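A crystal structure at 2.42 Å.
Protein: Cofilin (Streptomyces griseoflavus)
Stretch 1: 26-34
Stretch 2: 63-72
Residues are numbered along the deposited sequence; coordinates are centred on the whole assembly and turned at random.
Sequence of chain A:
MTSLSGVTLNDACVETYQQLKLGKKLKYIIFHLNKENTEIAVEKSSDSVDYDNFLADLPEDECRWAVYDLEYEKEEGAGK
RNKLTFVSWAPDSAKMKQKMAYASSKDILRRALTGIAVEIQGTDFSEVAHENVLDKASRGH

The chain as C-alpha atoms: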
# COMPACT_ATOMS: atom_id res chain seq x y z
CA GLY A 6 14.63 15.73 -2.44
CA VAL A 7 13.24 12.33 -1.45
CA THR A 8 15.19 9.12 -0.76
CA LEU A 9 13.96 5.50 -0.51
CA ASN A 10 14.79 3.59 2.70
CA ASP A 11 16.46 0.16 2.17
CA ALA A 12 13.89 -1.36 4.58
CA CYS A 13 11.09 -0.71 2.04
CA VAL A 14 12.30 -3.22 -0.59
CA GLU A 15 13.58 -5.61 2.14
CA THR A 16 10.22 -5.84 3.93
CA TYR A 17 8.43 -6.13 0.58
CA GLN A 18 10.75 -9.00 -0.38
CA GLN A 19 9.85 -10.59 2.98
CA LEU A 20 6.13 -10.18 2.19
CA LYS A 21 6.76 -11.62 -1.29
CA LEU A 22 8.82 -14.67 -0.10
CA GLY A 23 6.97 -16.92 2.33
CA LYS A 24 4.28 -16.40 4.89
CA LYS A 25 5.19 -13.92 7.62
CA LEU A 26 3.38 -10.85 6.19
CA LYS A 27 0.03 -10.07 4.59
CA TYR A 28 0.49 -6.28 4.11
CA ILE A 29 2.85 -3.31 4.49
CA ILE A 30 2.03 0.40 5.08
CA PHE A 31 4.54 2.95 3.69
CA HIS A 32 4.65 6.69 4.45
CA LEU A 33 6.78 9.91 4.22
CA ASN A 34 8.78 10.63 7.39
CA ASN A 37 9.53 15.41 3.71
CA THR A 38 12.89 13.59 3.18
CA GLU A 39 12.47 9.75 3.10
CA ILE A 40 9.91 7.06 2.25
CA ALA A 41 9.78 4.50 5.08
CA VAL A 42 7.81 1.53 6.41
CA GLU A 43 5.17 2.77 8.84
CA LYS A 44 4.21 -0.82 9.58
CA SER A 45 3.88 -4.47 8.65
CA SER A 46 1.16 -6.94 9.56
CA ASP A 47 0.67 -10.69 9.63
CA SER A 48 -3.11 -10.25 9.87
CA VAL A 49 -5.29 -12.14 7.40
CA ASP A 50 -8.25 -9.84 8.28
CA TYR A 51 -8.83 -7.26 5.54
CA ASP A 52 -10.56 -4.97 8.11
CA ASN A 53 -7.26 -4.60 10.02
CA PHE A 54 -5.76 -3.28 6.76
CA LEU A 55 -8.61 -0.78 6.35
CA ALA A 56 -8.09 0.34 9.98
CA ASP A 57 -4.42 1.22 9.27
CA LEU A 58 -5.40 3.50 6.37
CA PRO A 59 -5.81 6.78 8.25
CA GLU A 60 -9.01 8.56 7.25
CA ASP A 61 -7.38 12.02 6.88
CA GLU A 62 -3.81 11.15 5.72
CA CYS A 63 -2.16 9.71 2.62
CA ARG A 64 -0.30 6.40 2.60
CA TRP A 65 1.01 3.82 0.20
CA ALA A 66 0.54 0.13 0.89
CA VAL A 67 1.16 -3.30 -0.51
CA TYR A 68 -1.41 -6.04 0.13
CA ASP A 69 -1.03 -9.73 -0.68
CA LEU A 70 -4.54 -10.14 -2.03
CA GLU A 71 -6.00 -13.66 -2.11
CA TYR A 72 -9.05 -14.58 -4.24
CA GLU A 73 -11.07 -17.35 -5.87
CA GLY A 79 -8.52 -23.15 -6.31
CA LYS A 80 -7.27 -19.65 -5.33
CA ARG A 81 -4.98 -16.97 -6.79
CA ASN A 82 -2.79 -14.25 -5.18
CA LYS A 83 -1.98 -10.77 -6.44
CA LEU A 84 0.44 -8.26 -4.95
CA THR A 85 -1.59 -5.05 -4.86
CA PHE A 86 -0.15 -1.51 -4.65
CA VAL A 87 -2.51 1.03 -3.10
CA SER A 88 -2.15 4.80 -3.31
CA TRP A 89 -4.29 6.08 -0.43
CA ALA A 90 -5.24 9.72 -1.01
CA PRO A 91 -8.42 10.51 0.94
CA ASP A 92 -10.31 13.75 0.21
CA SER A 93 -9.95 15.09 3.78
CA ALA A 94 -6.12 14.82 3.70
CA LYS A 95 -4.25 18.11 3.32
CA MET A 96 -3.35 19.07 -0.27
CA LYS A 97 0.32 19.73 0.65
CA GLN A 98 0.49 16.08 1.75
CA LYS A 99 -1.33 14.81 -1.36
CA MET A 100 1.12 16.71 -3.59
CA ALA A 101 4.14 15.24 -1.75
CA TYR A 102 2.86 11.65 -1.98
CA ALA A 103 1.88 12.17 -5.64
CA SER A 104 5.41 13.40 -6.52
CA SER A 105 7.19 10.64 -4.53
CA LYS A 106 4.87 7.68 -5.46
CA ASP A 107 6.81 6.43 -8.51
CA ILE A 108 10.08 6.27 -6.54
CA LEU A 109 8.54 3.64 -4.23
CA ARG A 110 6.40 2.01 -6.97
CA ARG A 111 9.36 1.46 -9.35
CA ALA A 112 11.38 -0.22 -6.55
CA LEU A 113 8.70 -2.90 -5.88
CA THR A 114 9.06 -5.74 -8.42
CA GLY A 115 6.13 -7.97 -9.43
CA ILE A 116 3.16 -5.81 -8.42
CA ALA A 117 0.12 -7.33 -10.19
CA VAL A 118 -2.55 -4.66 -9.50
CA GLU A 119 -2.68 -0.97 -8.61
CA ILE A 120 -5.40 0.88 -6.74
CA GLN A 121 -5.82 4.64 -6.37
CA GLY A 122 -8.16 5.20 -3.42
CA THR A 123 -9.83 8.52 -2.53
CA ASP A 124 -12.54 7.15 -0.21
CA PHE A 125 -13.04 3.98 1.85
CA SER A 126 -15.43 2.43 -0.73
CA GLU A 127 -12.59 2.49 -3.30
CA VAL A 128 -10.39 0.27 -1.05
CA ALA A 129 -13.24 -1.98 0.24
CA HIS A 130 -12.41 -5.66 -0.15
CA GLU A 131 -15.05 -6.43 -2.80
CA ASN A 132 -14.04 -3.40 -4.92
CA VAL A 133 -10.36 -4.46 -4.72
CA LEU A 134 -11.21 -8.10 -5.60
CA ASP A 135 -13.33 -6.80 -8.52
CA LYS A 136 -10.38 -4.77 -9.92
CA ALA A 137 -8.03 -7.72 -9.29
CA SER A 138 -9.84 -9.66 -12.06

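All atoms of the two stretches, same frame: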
# COMPACT_ATOMS: atom_id res chain seq x y z
N LEU A 26 4.01 -12.16 6.38
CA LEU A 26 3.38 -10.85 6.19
C LEU A 26 2.24 -10.93 5.19
O LEU A 26 2.32 -11.64 4.19
CB LEU A 26 4.39 -9.82 5.68
CG LEU A 26 5.58 -9.45 6.55
CD1 LEU A 26 6.45 -8.45 5.82
CD2 LEU A 26 5.12 -8.89 7.90
N LYS A 27 1.16 -10.20 5.49
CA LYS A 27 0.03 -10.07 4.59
C LYS A 27 -0.03 -8.68 3.96
O LYS A 27 -0.43 -8.55 2.80
CB LYS A 27 -1.26 -10.41 5.33
CG LYS A 27 -2.49 -10.58 4.44
CD LYS A 27 -2.47 -11.84 3.59
CE LYS A 27 -3.83 -12.03 2.93
NZ LYS A 27 -3.84 -13.08 1.88
N TYR A 28 0.37 -7.63 4.69
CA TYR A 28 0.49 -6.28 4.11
C TYR A 28 1.54 -5.39 4.75
O TYR A 28 2.02 -5.66 5.85
CB TYR A 28 -0.87 -5.57 4.14
CG TYR A 28 -1.41 -5.18 5.51
CD1 TYR A 28 -1.04 -3.99 6.12
CD2 TYR A 28 -2.34 -5.99 6.16
CE1 TYR A 28 -1.55 -3.63 7.35
CE2 TYR A 28 -2.87 -5.64 7.39
CZ TYR A 28 -2.46 -4.46 7.98
OH TYR A 28 -2.98 -4.13 9.19
N ILE A 29 1.88 -4.31 4.04
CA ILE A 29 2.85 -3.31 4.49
C ILE A 29 2.27 -1.91 4.23
O ILE A 29 1.71 -1.65 3.16
CB ILE A 29 4.19 -3.41 3.72
CG1 ILE A 29 4.78 -4.82 3.82
CG2 ILE A 29 5.20 -2.38 4.23
CD1 ILE A 29 5.99 -5.05 2.93
N ILE A 30 2.42 -1.01 5.21
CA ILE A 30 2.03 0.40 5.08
C ILE A 30 3.29 1.25 4.98
O ILE A 30 4.12 1.24 5.88
CB ILE A 30 1.18 0.88 6.28
CG1 ILE A 30 -0.01 -0.06 6.55
CG2 ILE A 30 0.69 2.31 6.04
CD1 ILE A 30 -1.11 -0.03 5.50
N PHE A 31 3.44 1.99 3.88
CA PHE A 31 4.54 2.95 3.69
C PHE A 31 4.04 4.38 3.86
O PHE A 31 2.86 4.66 3.65
CB PHE A 31 5.16 2.81 2.30
CG PHE A 31 5.54 1.40 1.94
CD1 PHE A 31 4.63 0.56 1.32
CD2 PHE A 31 6.81 0.93 2.22
CE1 PHE A 31 4.98 -0.74 0.99
CE2 PHE A 31 7.17 -0.37 1.89
CZ PHE A 31 6.26 -1.21 1.27
N HIS A 32 4.97 5.27 4.21
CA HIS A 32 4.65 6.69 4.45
C HIS A 32 5.89 7.59 4.27
O HIS A 32 7.01 7.09 4.21
CB HIS A 32 3.99 6.85 5.84
CG HIS A 32 4.95 6.87 7.00
ND1 HIS A 32 6.05 6.04 7.09
CD2 HIS A 32 4.92 7.58 8.15
CE1 HIS A 32 6.68 6.27 8.23
NE2 HIS A 32 6.02 7.20 8.89
N LEU A 33 5.67 8.91 4.15
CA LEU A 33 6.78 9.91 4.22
C LEU A 33 7.09 10.20 5.67
O LEU A 33 6.16 10.27 6.48
CB LEU A 33 6.42 11.26 3.59
CG LEU A 33 6.79 11.71 2.19
CD1 LEU A 33 7.02 10.52 1.31
CD2 LEU A 33 5.72 12.63 1.61
N ASN A 34 8.36 10.44 5.98
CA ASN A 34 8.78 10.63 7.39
C ASN A 34 8.36 12.00 8.00
O ASN A 34 8.13 13.00 7.30
CB ASN A 34 10.31 10.42 7.58
CG ASN A 34 11.15 11.47 6.82
OD1 ASN A 34 10.76 11.96 5.76
ND2 ASN A 34 12.30 11.85 7.39
N CYS A 63 -2.58 10.57 3.72
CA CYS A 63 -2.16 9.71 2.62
C CYS A 63 -1.19 8.64 3.09
O CYS A 63 -0.41 8.84 4.02
CB CYS A 63 -1.47 10.53 1.53
SG CYS A 63 -2.39 11.96 0.96
N ARG A 64 -1.26 7.49 2.42
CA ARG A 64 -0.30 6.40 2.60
C ARG A 64 -0.12 5.71 1.26
O ARG A 64 -0.92 5.90 0.34
CB ARG A 64 -0.78 5.37 3.65
CG ARG A 64 -0.86 5.86 5.08
CD ARG A 64 0.51 6.10 5.70
NE ARG A 64 0.61 7.41 6.36
CZ ARG A 64 0.29 7.70 7.63
NH1 ARG A 64 -0.19 6.78 8.46
NH2 ARG A 64 0.43 8.93 8.08
N TRP A 65 0.95 4.92 1.16
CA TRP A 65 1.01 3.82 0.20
C TRP A 65 0.94 2.51 0.96
O TRP A 65 1.26 2.46 2.15
CB TRP A 65 2.29 3.85 -0.63
CG TRP A 65 2.60 5.16 -1.28
CD1 TRP A 65 2.05 5.67 -2.40
CD2 TRP A 65 3.58 6.09 -0.84
NE1 TRP A 65 2.60 6.89 -2.69
CE2 TRP A 65 3.55 7.17 -1.75
CE3 TRP A 65 4.49 6.13 0.22
CZ2 TRP A 65 4.40 8.28 -1.62
CZ3 TRP A 65 5.33 7.24 0.35
CH2 TRP A 65 5.27 8.30 -0.57
N ALA A 66 0.53 1.45 0.28
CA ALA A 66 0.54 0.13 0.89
C ALA A 66 0.74 -0.92 -0.16
O ALA A 66 0.48 -0.69 -1.34
CB ALA A 66 -0.74 -0.13 1.64
N VAL A 67 1.20 -2.09 0.29
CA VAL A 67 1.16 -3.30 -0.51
C VAL A 67 0.34 -4.33 0.26
O VAL A 67 0.50 -4.47 1.47
CB VAL A 67 2.57 -3.82 -0.83
CG1 VAL A 67 2.51 -5.20 -1.47
CG2 VAL A 67 3.27 -2.85 -1.77
N TYR A 68 -0.55 -5.03 -0.45
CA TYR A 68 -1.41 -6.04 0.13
C TYR A 68 -1.31 -7.31 -0.69
O TYR A 68 -1.41 -7.27 -1.92
CB TYR A 68 -2.88 -5.56 0.18
CG TYR A 68 -3.71 -6.40 1.12
CD1 TYR A 68 -4.31 -7.58 0.69
CD2 TYR A 68 -3.85 -6.04 2.46
CE1 TYR A 68 -5.05 -8.37 1.56
CE2 TYR A 68 -4.59 -6.82 3.34
CZ TYR A 68 -5.19 -7.99 2.88
OH TYR A 68 -5.93 -8.78 3.73
N ASP A 69 -1.11 -8.44 -0.02
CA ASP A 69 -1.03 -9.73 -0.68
C ASP A 69 -2.45 -10.27 -0.79
O ASP A 69 -2.92 -11.00 0.08
CB ASP A 69 -0.10 -10.69 0.07
CG ASP A 69 0.15 -11.99 -0.68
OD1 ASP A 69 0.02 -12.02 -1.94
OD2 ASP A 69 0.46 -13.00 -0.01
N LEU A 70 -3.12 -9.89 -1.87
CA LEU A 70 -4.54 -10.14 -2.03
C LEU A 70 -4.79 -11.56 -2.52
O LEU A 70 -4.30 -11.94 -3.57
CB LEU A 70 -5.12 -9.15 -3.04
CG LEU A 70 -6.64 -9.05 -3.15
CD1 LEU A 70 -7.23 -8.35 -1.94
CD2 LEU A 70 -7.00 -8.32 -4.42
N GLU A 71 -5.56 -12.31 -1.75
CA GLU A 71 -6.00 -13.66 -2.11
C GLU A 71 -7.43 -13.63 -2.66
O GLU A 71 -8.29 -12.93 -2.14
CB GLU A 71 -5.95 -14.55 -0.86
CG GLU A 71 -6.23 -16.02 -1.13
CD GLU A 71 -6.31 -16.84 0.14
OE1 GLU A 71 -7.16 -16.53 1.00
OE2 GLU A 71 -5.53 -17.81 0.28
N TYR A 72 -7.69 -14.42 -3.70
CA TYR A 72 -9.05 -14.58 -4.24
C TYR A 72 -9.29 -15.87 -5.01
O TYR A 72 -8.35 -16.56 -5.43
CB TYR A 72 -9.42 -13.42 -5.15
CG TYR A 72 -8.57 -13.29 -6.39
CD1 TYR A 72 -7.31 -12.70 -6.32
CD2 TYR A 72 -9.00 -13.76 -7.63
CE1 TYR A 72 -6.51 -12.58 -7.44
CE2 TYR A 72 -8.21 -13.64 -8.76
CZ TYR A 72 -6.96 -13.05 -8.66
OH TYR A 72 -6.15 -12.91 -9.77

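Residues 28-33 and 64-72 run antiparallel as neighbouring strands, and their side chains interlock on both faces of the sheet. Paired backbone hydrogen bonds set the register: Ile29 N to Val67 O and Val67 N to Ile29 O are both 2.9 Å, Phe31 N to Trp65 O is 2.8 Å, and Trp65 N to Phe31 O is 3.1 Å. Between these pairs the strands draw closer, with the CA atoms of Ile30 and Ala66 4.5 Å apart; the same narrowing recurs at Tyr28 and Tyr68, CA to CA 4.4 Å.

On the face carrying Ile29, Phe31, Trp65 and Val67, each large ring turns its edge to aliphatic neighbours. Phe31 CE1 lies 3.9 Å from Val67 CG2, which sits near the plane of the phenyl ring at its edge. The indole of Trp65 extends along the first strand, its edge meeting Phe31 CB (4.0 Å from Trp65 CE3) and then Leu33, whose CD1 reaches to 3.4 Å from Trp65 CH2.

The other face is shallower at Ala66, where the small methyl leaves room for Ile30; Ile30 CD1 packs 3.9 Å from Ala66 CB. Beside it, the rings of Tyr28 and Tyr68 are nearly parallel (14°) but slid apart, so they barely overlap; the closest approach of the two side chains is Tyr28 CB to Tyr68 CD2, 3.5 Å. Just before the first strand, Lys27 reaches across to the second, its NZ donating to Asp69 O at 2.9 Å.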